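Local coordinates for protein soluble lytic murein transglycosylase (Pseudomonas aeruginosa, PDB 5OHU) that cleaves peptidoglycan as a lytic transglycosylase, turning over the cell-wall polymer both exolytically and endolytically, at residues W312-L317 with A328-L333; L522-A527 with A539-L544; D129-Q134 with P160-T165. All blocks are in the same frame, centred on the assembly; numbering follows the deposited sequence. Where two conformers were deposited one is given.

Interaction 1 (W312-L317 with A328-L333)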
# COMPACT_ATOMS: atom_id res chain seq x y z
N TRP A 312 19.06 -0.98 4.18
CA TRP A 312 19.31 0.03 5.20
C TRP A 312 20.75 -0.02 5.67
O TRP A 312 21.30 1.01 6.06
CB TRP A 312 18.32 -0.11 6.35
CG TRP A 312 17.23 0.79 6.03
CD1 TRP A 312 16.03 0.46 5.45
CD2 TRP A 312 17.25 2.21 6.14
NE1 TRP A 312 15.29 1.60 5.22
CE2 TRP A 312 16.03 2.69 5.63
CE3 TRP A 312 18.20 3.13 6.61
CZ2 TRP A 312 15.70 4.04 5.62
CZ3 TRP A 312 17.88 4.49 6.59
CH2 TRP A 312 16.64 4.92 6.10
N ARG A 313 21.38 -1.18 5.60
CA ARG A 313 22.82 -1.25 5.78
C ARG A 313 23.55 -0.42 4.73
O ARG A 313 24.47 0.35 5.05
CB ARG A 313 23.27 -2.72 5.71
CG ARG A 313 24.59 -2.97 6.41
CD ARG A 313 25.25 -4.30 6.01
NE ARG A 313 24.43 -5.45 6.35
CZ ARG A 313 24.82 -6.71 6.19
NH1 ARG A 313 23.99 -7.69 6.53
NH2 ARG A 313 26.03 -6.99 5.73
N THR A 314 23.11 -0.52 3.46
CA THR A 314 23.75 0.27 2.41
C THR A 314 23.41 1.75 2.53
O THR A 314 24.28 2.61 2.37
CB THR A 314 23.35 -0.23 1.01
OG1 THR A 314 23.41 -1.66 0.95
CG2 THR A 314 24.32 0.34 -0.04
N ARG A 315 22.14 2.07 2.84
CA ARG A 315 21.74 3.46 3.03
C ARG A 315 22.54 4.11 4.14
O ARG A 315 23.01 5.25 4.01
CB ARG A 315 20.24 3.53 3.33
CG ARG A 315 19.37 3.35 2.09
CD ARG A 315 17.88 3.20 2.39
NE ARG A 315 17.17 3.12 1.13
CZ ARG A 315 16.11 2.36 0.88
NH1 ARG A 315 15.59 1.59 1.83
NH2 ARG A 315 15.57 2.37 -0.34
N LEU A 316 22.74 3.39 5.24
CA LEU A 316 23.46 3.94 6.37
C LEU A 316 24.91 4.22 6.00
O LEU A 316 25.46 5.27 6.35
CB LEU A 316 23.36 2.98 7.56
CG LEU A 316 24.09 3.34 8.86
CD1 LEU A 316 23.71 4.74 9.34
CD2 LEU A 316 23.76 2.34 9.95
N LEU A 317 25.55 3.31 5.26
CA LEU A 317 26.91 3.57 4.80
C LEU A 317 26.95 4.83 3.94
O LEU A 317 27.89 5.62 4.04
CB LEU A 317 27.45 2.36 4.03
CG LEU A 317 27.72 1.13 4.91
CD1 LEU A 317 27.87 -0.13 4.07
CD2 LEU A 317 28.98 1.38 5.77
N ALA A 328 31.24 -1.91 -2.13
CA ALA A 328 31.49 -3.34 -2.00
C ALA A 328 30.21 -4.08 -1.67
O ALA A 328 29.98 -5.21 -2.13
CB ALA A 328 32.55 -3.62 -0.93
N LEU A 329 29.35 -3.45 -0.90
CA LEU A 329 28.09 -4.10 -0.61
C LEU A 329 27.21 -4.18 -1.86
O LEU A 329 26.53 -5.19 -2.08
CB LEU A 329 27.41 -3.40 0.54
CG LEU A 329 26.15 -4.06 1.09
CD1 LEU A 329 26.37 -5.51 1.47
CD2 LEU A 329 25.76 -3.28 2.30
N THR A 330 27.21 -3.14 -2.72
CA THR A 330 26.35 -3.26 -3.91
C THR A 330 26.79 -4.41 -4.80
O THR A 330 25.96 -4.97 -5.52
CB THR A 330 26.29 -1.97 -4.75
OG1 THR A 330 27.58 -1.67 -5.30
CG2 THR A 330 25.81 -0.77 -3.92
N ARG A 331 28.06 -4.81 -4.73
CA ARG A 331 28.58 -5.92 -5.53
C ARG A 331 28.10 -7.28 -5.04
O ARG A 331 28.18 -8.26 -5.80
CB ARG A 331 30.10 -5.90 -5.52
CG ARG A 331 30.69 -4.63 -6.08
CD ARG A 331 30.80 -4.67 -7.60
NE ARG A 331 31.54 -5.84 -8.07
CZ ARG A 331 32.85 -6.01 -7.96
NH1 ARG A 331 33.61 -5.07 -7.40
NH2 ARG A 331 33.41 -7.11 -8.42
N LYS A 332 27.60 -7.39 -3.82
CA LYS A 332 27.21 -8.67 -3.25
C LYS A 332 25.70 -8.85 -3.15
O LYS A 332 25.24 -9.83 -2.57
CB LYS A 332 27.82 -8.84 -1.85
CG LYS A 332 29.35 -8.73 -1.76
CD LYS A 332 29.80 -8.68 -0.30
CE LYS A 332 31.33 -8.74 -0.15
NZ LYS A 332 31.96 -7.46 0.30
N LEU A 333 24.91 -7.91 -3.67
CA LEU A 333 23.46 -7.93 -3.47
C LEU A 333 22.82 -9.16 -4.12
O LEU A 333 23.30 -9.66 -5.13
CB LEU A 333 22.82 -6.68 -4.07
CG LEU A 333 23.30 -5.35 -3.49
CD1 LEU A 333 22.73 -4.19 -4.28
CD2 LEU A 333 22.84 -5.29 -2.05
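L329 meets three side chains of the 312-317 helix with one methyl, CD2. T314 comes closest: its OG1 lies 3.2 Å from L329 CD2, and the two side chains run obliquely past each other. R313 touches the same methyl with its aliphatic part, CD to L329 CD2 at 3.9 Å. L317 adds CD1, 4.2 Å from L329 CD2. Both R313 and L317 cross L329 at about a right angle. The CB bond of L329 points toward the facing helix, and chi1 (-173°) sets CG anti to the backbone N. Beside this cluster T314 CG2 and T330 CG2 stand 4.3 Å apart. The pair of helices, 307-319 and 323-330, forms a helical hairpin, in keeping with the mostly alpha-helical fold of this chain. Apart from T314 OG1, the touching atoms are carbons. That hydroxyl hydrogen-bonds T310 O one turn back on its own helix. In the conformer given, R313 NH1 hydrogen-bonds D301 O. T330 OG1 is held by Y327 O and Q347 NE2. Farther out, L304 packs on both R313 and L329, L294 on R313 and L317, and W343 of helix 341-354 covers T314.

Interaction 2 (L522-A527 with A539-L544)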
# COMPACT_ATOMS: atom_id res chain seq x y z
N LEU A 522 -6.09 18.37 0.11
CA LEU A 522 -5.97 19.29 1.22
C LEU A 522 -6.80 18.80 2.40
O LEU A 522 -7.94 18.36 2.24
CB LEU A 522 -6.44 20.69 0.81
CG LEU A 522 -5.69 21.34 -0.34
CD1 LEU A 522 -6.33 22.70 -0.70
CD2 LEU A 522 -4.22 21.48 0.03
N MET A 523 -6.20 18.87 3.58
CA MET A 523 -6.97 18.69 4.80
C MET A 523 -7.79 19.95 5.07
O MET A 523 -7.33 21.07 4.80
CB MET A 523 -6.04 18.40 5.97
CG MET A 523 -5.28 17.09 5.80
SD MET A 523 -6.45 15.70 5.74
CE MET A 523 -7.35 15.91 7.27
N PRO A 524 -9.01 19.80 5.58
CA PRO A 524 -9.92 20.95 5.68
C PRO A 524 -9.45 22.01 6.63
O PRO A 524 -9.70 23.20 6.39
CB PRO A 524 -11.24 20.31 6.15
CG PRO A 524 -11.09 18.83 5.85
CD PRO A 524 -9.64 18.54 6.02
N GLY A 525 -8.79 21.64 7.73
CA GLY A 525 -8.20 22.64 8.59
C GLY A 525 -7.04 23.35 7.93
O GLY A 525 -6.87 24.56 8.08
N THR A 526 -6.21 22.60 7.20
CA THR A 526 -5.15 23.21 6.41
C THR A 526 -5.73 24.20 5.40
O THR A 526 -5.20 25.31 5.23
CB THR A 526 -4.35 22.13 5.67
OG1 THR A 526 -3.80 21.21 6.62
CG2 THR A 526 -3.24 22.76 4.83
N ALA A 527 -6.80 23.81 4.71
CA ALA A 527 -7.38 24.69 3.70
C ALA A 527 -7.93 25.97 4.33
O ALA A 527 -7.79 27.05 3.76
CB ALA A 527 -8.46 23.96 2.91
N ALA A 539 -15.75 29.17 0.91
CA ALA A 539 -17.09 29.16 1.48
C ALA A 539 -17.28 28.02 2.48
O ALA A 539 -17.84 28.23 3.56
CB ALA A 539 -18.14 29.07 0.37
N SER A 540 -16.81 26.82 2.14
CA SER A 540 -16.93 25.67 3.03
C SER A 540 -15.88 24.64 2.64
O SER A 540 -15.31 24.69 1.55
CB SER A 540 -18.33 25.05 2.98
OG SER A 540 -18.53 24.37 1.75
N THR A 541 -15.66 23.68 3.54
CA THR A 541 -14.85 22.51 3.21
C THR A 541 -15.36 21.83 1.94
O THR A 541 -14.56 21.33 1.14
CB THR A 541 -14.87 21.51 4.38
OG1 THR A 541 -14.16 22.07 5.49
CG2 THR A 541 -14.22 20.18 3.99
N GLN A 542 -16.67 21.85 1.72
CA GLN A 542 -17.24 21.14 0.57
C GLN A 542 -16.71 21.69 -0.75
O GLN A 542 -16.49 20.93 -1.70
CB GLN A 542 -18.77 21.20 0.62
CG GLN A 542 -19.48 20.76 -0.67
CD GLN A 542 -19.35 19.27 -0.99
OE1 GLN A 542 -18.64 18.52 -0.30
NE2 GLN A 542 -20.03 18.84 -2.05
N GLN A 543 -16.49 23.01 -0.83
CA GLN A 543 -16.00 23.61 -2.07
C GLN A 543 -14.63 23.09 -2.49
O GLN A 543 -14.23 23.33 -3.64
CB GLN A 543 -15.93 25.13 -1.93
CG GLN A 543 -17.16 25.86 -2.40
CD GLN A 543 -16.99 27.36 -2.38
OE1 GLN A 543 -15.96 27.87 -1.94
NE2 GLN A 543 -18.00 28.08 -2.87
N LEU A 544 -13.92 22.36 -1.62
CA LEU A 544 -12.60 21.83 -1.95
C LEU A 544 -12.61 20.80 -3.08
O LEU A 544 -11.53 20.44 -3.56
CB LEU A 544 -11.98 21.19 -0.71
CG LEU A 544 -11.49 22.17 0.35
CD1 LEU A 544 -10.99 21.40 1.56
CD2 LEU A 544 -10.38 23.03 -0.25
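L544 has the most surface buried here, and it reaches the 522-527 segment with both of its methyls. CD1 and CD2 straddle the CB of A527, each 3.8 Å from it. CD2 also meets L522 CD1 at 4.1 Å, and the side chains of L522 and L544 cross at about a right angle. L544 CD1 also lies 4.3 Å from P524 CA.

P524 and T541 form the second half of the contact. Their side chains pass obliquely. P524 CB lies 3.5 Å from T541 OG1 and 3.7 Å from T541 CG2, so both branches of the threonine touch the proline ring. The methyl also reaches P524 CG at 3.9 Å. T541 packs on the ring, and its backbone O accepts a hydrogen bond from L544 N.

L553 of helix 547-564 packs on both L522 and L544, and L538 on A527. L544 O receives a bond from N550 ND2, which ties the short 3-10 turn to the helix that follows.

M523 is the N-cap residue, and P524 opens helix 524-534 in its first turn. The contact folds the loop and 3-10 turn after this helix back onto its start, within the lysozyme-like SLT domain.

Interaction 3 (D129-Q134 with P160-T165). With PO4 (phosphate ion), chain F.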
# COMPACT_ATOMS: atom_id res chain seq x y z
N ASP A 129 -13.36 -20.03 5.39
CA ASP A 129 -12.23 -20.88 5.75
C ASP A 129 -12.53 -21.69 7.00
O ASP A 129 -12.24 -22.89 7.07
CB ASP A 129 -10.96 -20.04 5.93
CG ASP A 129 -10.60 -19.23 4.69
OD1 ASP A 129 -11.18 -19.48 3.61
OD2 ASP A 129 -9.72 -18.35 4.80
N CYS A 130 -13.15 -21.07 8.00
CA CYS A 130 -13.46 -21.80 9.22
C CYS A 130 -14.54 -22.84 9.00
O CYS A 130 -14.42 -23.97 9.48
CB CYS A 130 -13.83 -20.82 10.32
SG CYS A 130 -12.29 -20.06 10.91
N LEU A 131 -15.59 -22.48 8.24
CA LEU A 131 -16.59 -23.48 7.86
C LEU A 131 -15.94 -24.61 7.08
O LEU A 131 -16.32 -25.78 7.24
CB LEU A 131 -17.70 -22.81 7.04
CG LEU A 131 -18.54 -21.83 7.87
CD1 LEU A 131 -19.47 -21.03 6.98
CD2 LEU A 131 -19.34 -22.62 8.89
N TYR A 132 -14.95 -24.30 6.24
CA TYR A 132 -14.28 -25.36 5.49
C TYR A 132 -13.49 -26.28 6.41
O TYR A 132 -13.49 -27.51 6.23
CB TYR A 132 -13.37 -24.77 4.41
CG TYR A 132 -12.74 -25.80 3.52
CD1 TYR A 132 -13.52 -26.66 2.73
CD2 TYR A 132 -11.34 -25.92 3.46
CE1 TYR A 132 -12.92 -27.61 1.90
CE2 TYR A 132 -10.73 -26.86 2.64
CZ TYR A 132 -11.52 -27.70 1.86
OH TYR A 132 -10.89 -28.62 1.05
N GLY A 133 -12.80 -25.71 7.40
CA GLY A 133 -12.16 -26.54 8.41
C GLY A 133 -13.14 -27.47 9.11
O GLY A 133 -12.85 -28.64 9.34
N GLN A 134 -14.32 -26.95 9.45
CA GLN A 134 -15.36 -27.80 10.02
C GLN A 134 -15.72 -28.94 9.08
O GLN A 134 -15.85 -30.10 9.50
CB GLN A 134 -16.62 -26.98 10.35
CG GLN A 134 -16.47 -26.01 11.53
CD GLN A 134 -17.73 -25.16 11.77
OE1 GLN A 134 -17.64 -23.95 12.00
NE2 GLN A 134 -18.90 -25.79 11.71
N PRO A 160 -13.97 -14.72 13.41
CA PRO A 160 -15.43 -14.83 13.38
C PRO A 160 -15.94 -16.04 14.14
O PRO A 160 -15.22 -16.97 14.48
CB PRO A 160 -15.75 -14.95 11.89
CG PRO A 160 -14.57 -14.36 11.18
CD PRO A 160 -13.38 -14.67 12.06
N ALA A 161 -17.26 -16.00 14.36
CA ALA A 161 -17.96 -17.01 15.14
C ALA A 161 -17.73 -18.43 14.62
O ALA A 161 -17.56 -19.36 15.42
CB ALA A 161 -19.46 -16.70 15.14
N ALA A 162 -17.78 -18.62 13.30
CA ALA A 162 -17.58 -19.98 12.79
C ALA A 162 -16.21 -20.51 13.19
O ALA A 162 -16.03 -21.73 13.35
CB ALA A 162 -17.75 -20.02 11.27
N CYS A 163 -15.22 -19.62 13.34
CA CYS A 163 -13.90 -20.07 13.79
C CYS A 163 -13.94 -20.51 15.24
O CYS A 163 -13.29 -21.50 15.61
CB CYS A 163 -12.88 -18.96 13.57
SG CYS A 163 -12.86 -18.41 11.86
N ASP A 164 -14.72 -19.82 16.06
CA ASP A 164 -14.93 -20.29 17.43
C ASP A 164 -15.48 -21.71 17.45
O ASP A 164 -15.05 -22.54 18.26
CB ASP A 164 -15.89 -19.34 18.16
CG ASP A 164 -15.56 -19.22 19.62
OD1 ASP A 164 -14.61 -18.49 19.95
OD2 ASP A 164 -16.24 -19.88 20.44
N THR A 165 -16.39 -22.03 16.54
CA THR A 165 -16.90 -23.39 16.44
C THR A 165 -15.80 -24.36 16.03
O THR A 165 -15.65 -25.45 16.61
CB THR A 165 -18.05 -23.42 15.43
OG1 THR A 165 -19.17 -22.75 15.99
CG2 THR A 165 -18.42 -24.86 15.09
P PO4 F . -12.47 -31.86 -0.86
O1 PO4 F . -12.27 -30.90 0.29
O2 PO4 F . -13.80 -32.57 -0.72
O3 PO4 F . -11.36 -32.89 -0.88
O4 PO4 F . -12.45 -31.07 -2.14
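C130 and C163 are joined by a disulfide, SG to SG at 2.0 Å. The two CB-S bonds are turned nearly square to each other, with a torsion about the S-S bond of 97°. In both cysteines SG is anti to the carbonyl carbon, which puts each sulfur beside its own backbone N. The CB bond of C163 is directed away from the 129-134 helix, and C163 CB nevertheless lies 2.9 Å from C130 SG. The bridge draws the CA atoms of C130 and C163 to 4.9 Å.

A162 sits beside the bridge with its methyl turned toward the 129-134 helix. Its CB meets C130 CB at 4.1 Å and L131 CD2 at 3.9 Å. L131 CB does not point at the other helix, but the end of its side chain swings nearer and lies against A162.

One turn on from C130, Q134 stretches across to T165. Its chain is extended beyond CG, and the two side chains cross at about a right angle. The amide lies against the T165 methyl, with Q134 CD 3.4 Å from T165 CG2. The turn of this amide is doubtful.

Y132 points to another side of its helix. Its OH donates a hydrogen bond to phosphate O1 at 2.8 Å. This ion lies at the ring edge and probably comes from the crystallisation liquor. Y119 stacks on the Y132 ring, and Y119 OH hydrogen-bonds D129 OD1. L152 of helix 142-153 covers C130.

The short axes approach to 8.2 Å, and their N-to-C directions differ by 23°. This is a near-parallel pair of helices, 126-138 and 161-172, with helix 142-153 between them in sequence. Such packing is consistent with the alpha-superhelical part known in Slt-type transglycosylases, here additionally cross-linked by a disulfide.

Overall arrangement
From the N terminus, interaction 3 comes first. It closes a loop of 25 residues, which contains helix 142-153, and ties helix 126-138 to helix 161-172. Interaction 1 follows far along the chain and closes the short connection between helices 307-319 and 323-330. Interaction 2 is last. It brings the loop after helix 524-534 back to that helix's start, within the SLT domain. The three are in series, so none nests in or crosses another. They are well separated in space: centres lie about 44 to 46 Å apart, and the nearest atoms of any two are about 25 Å apart or more. Each holds together its own part of a mostly helical chain.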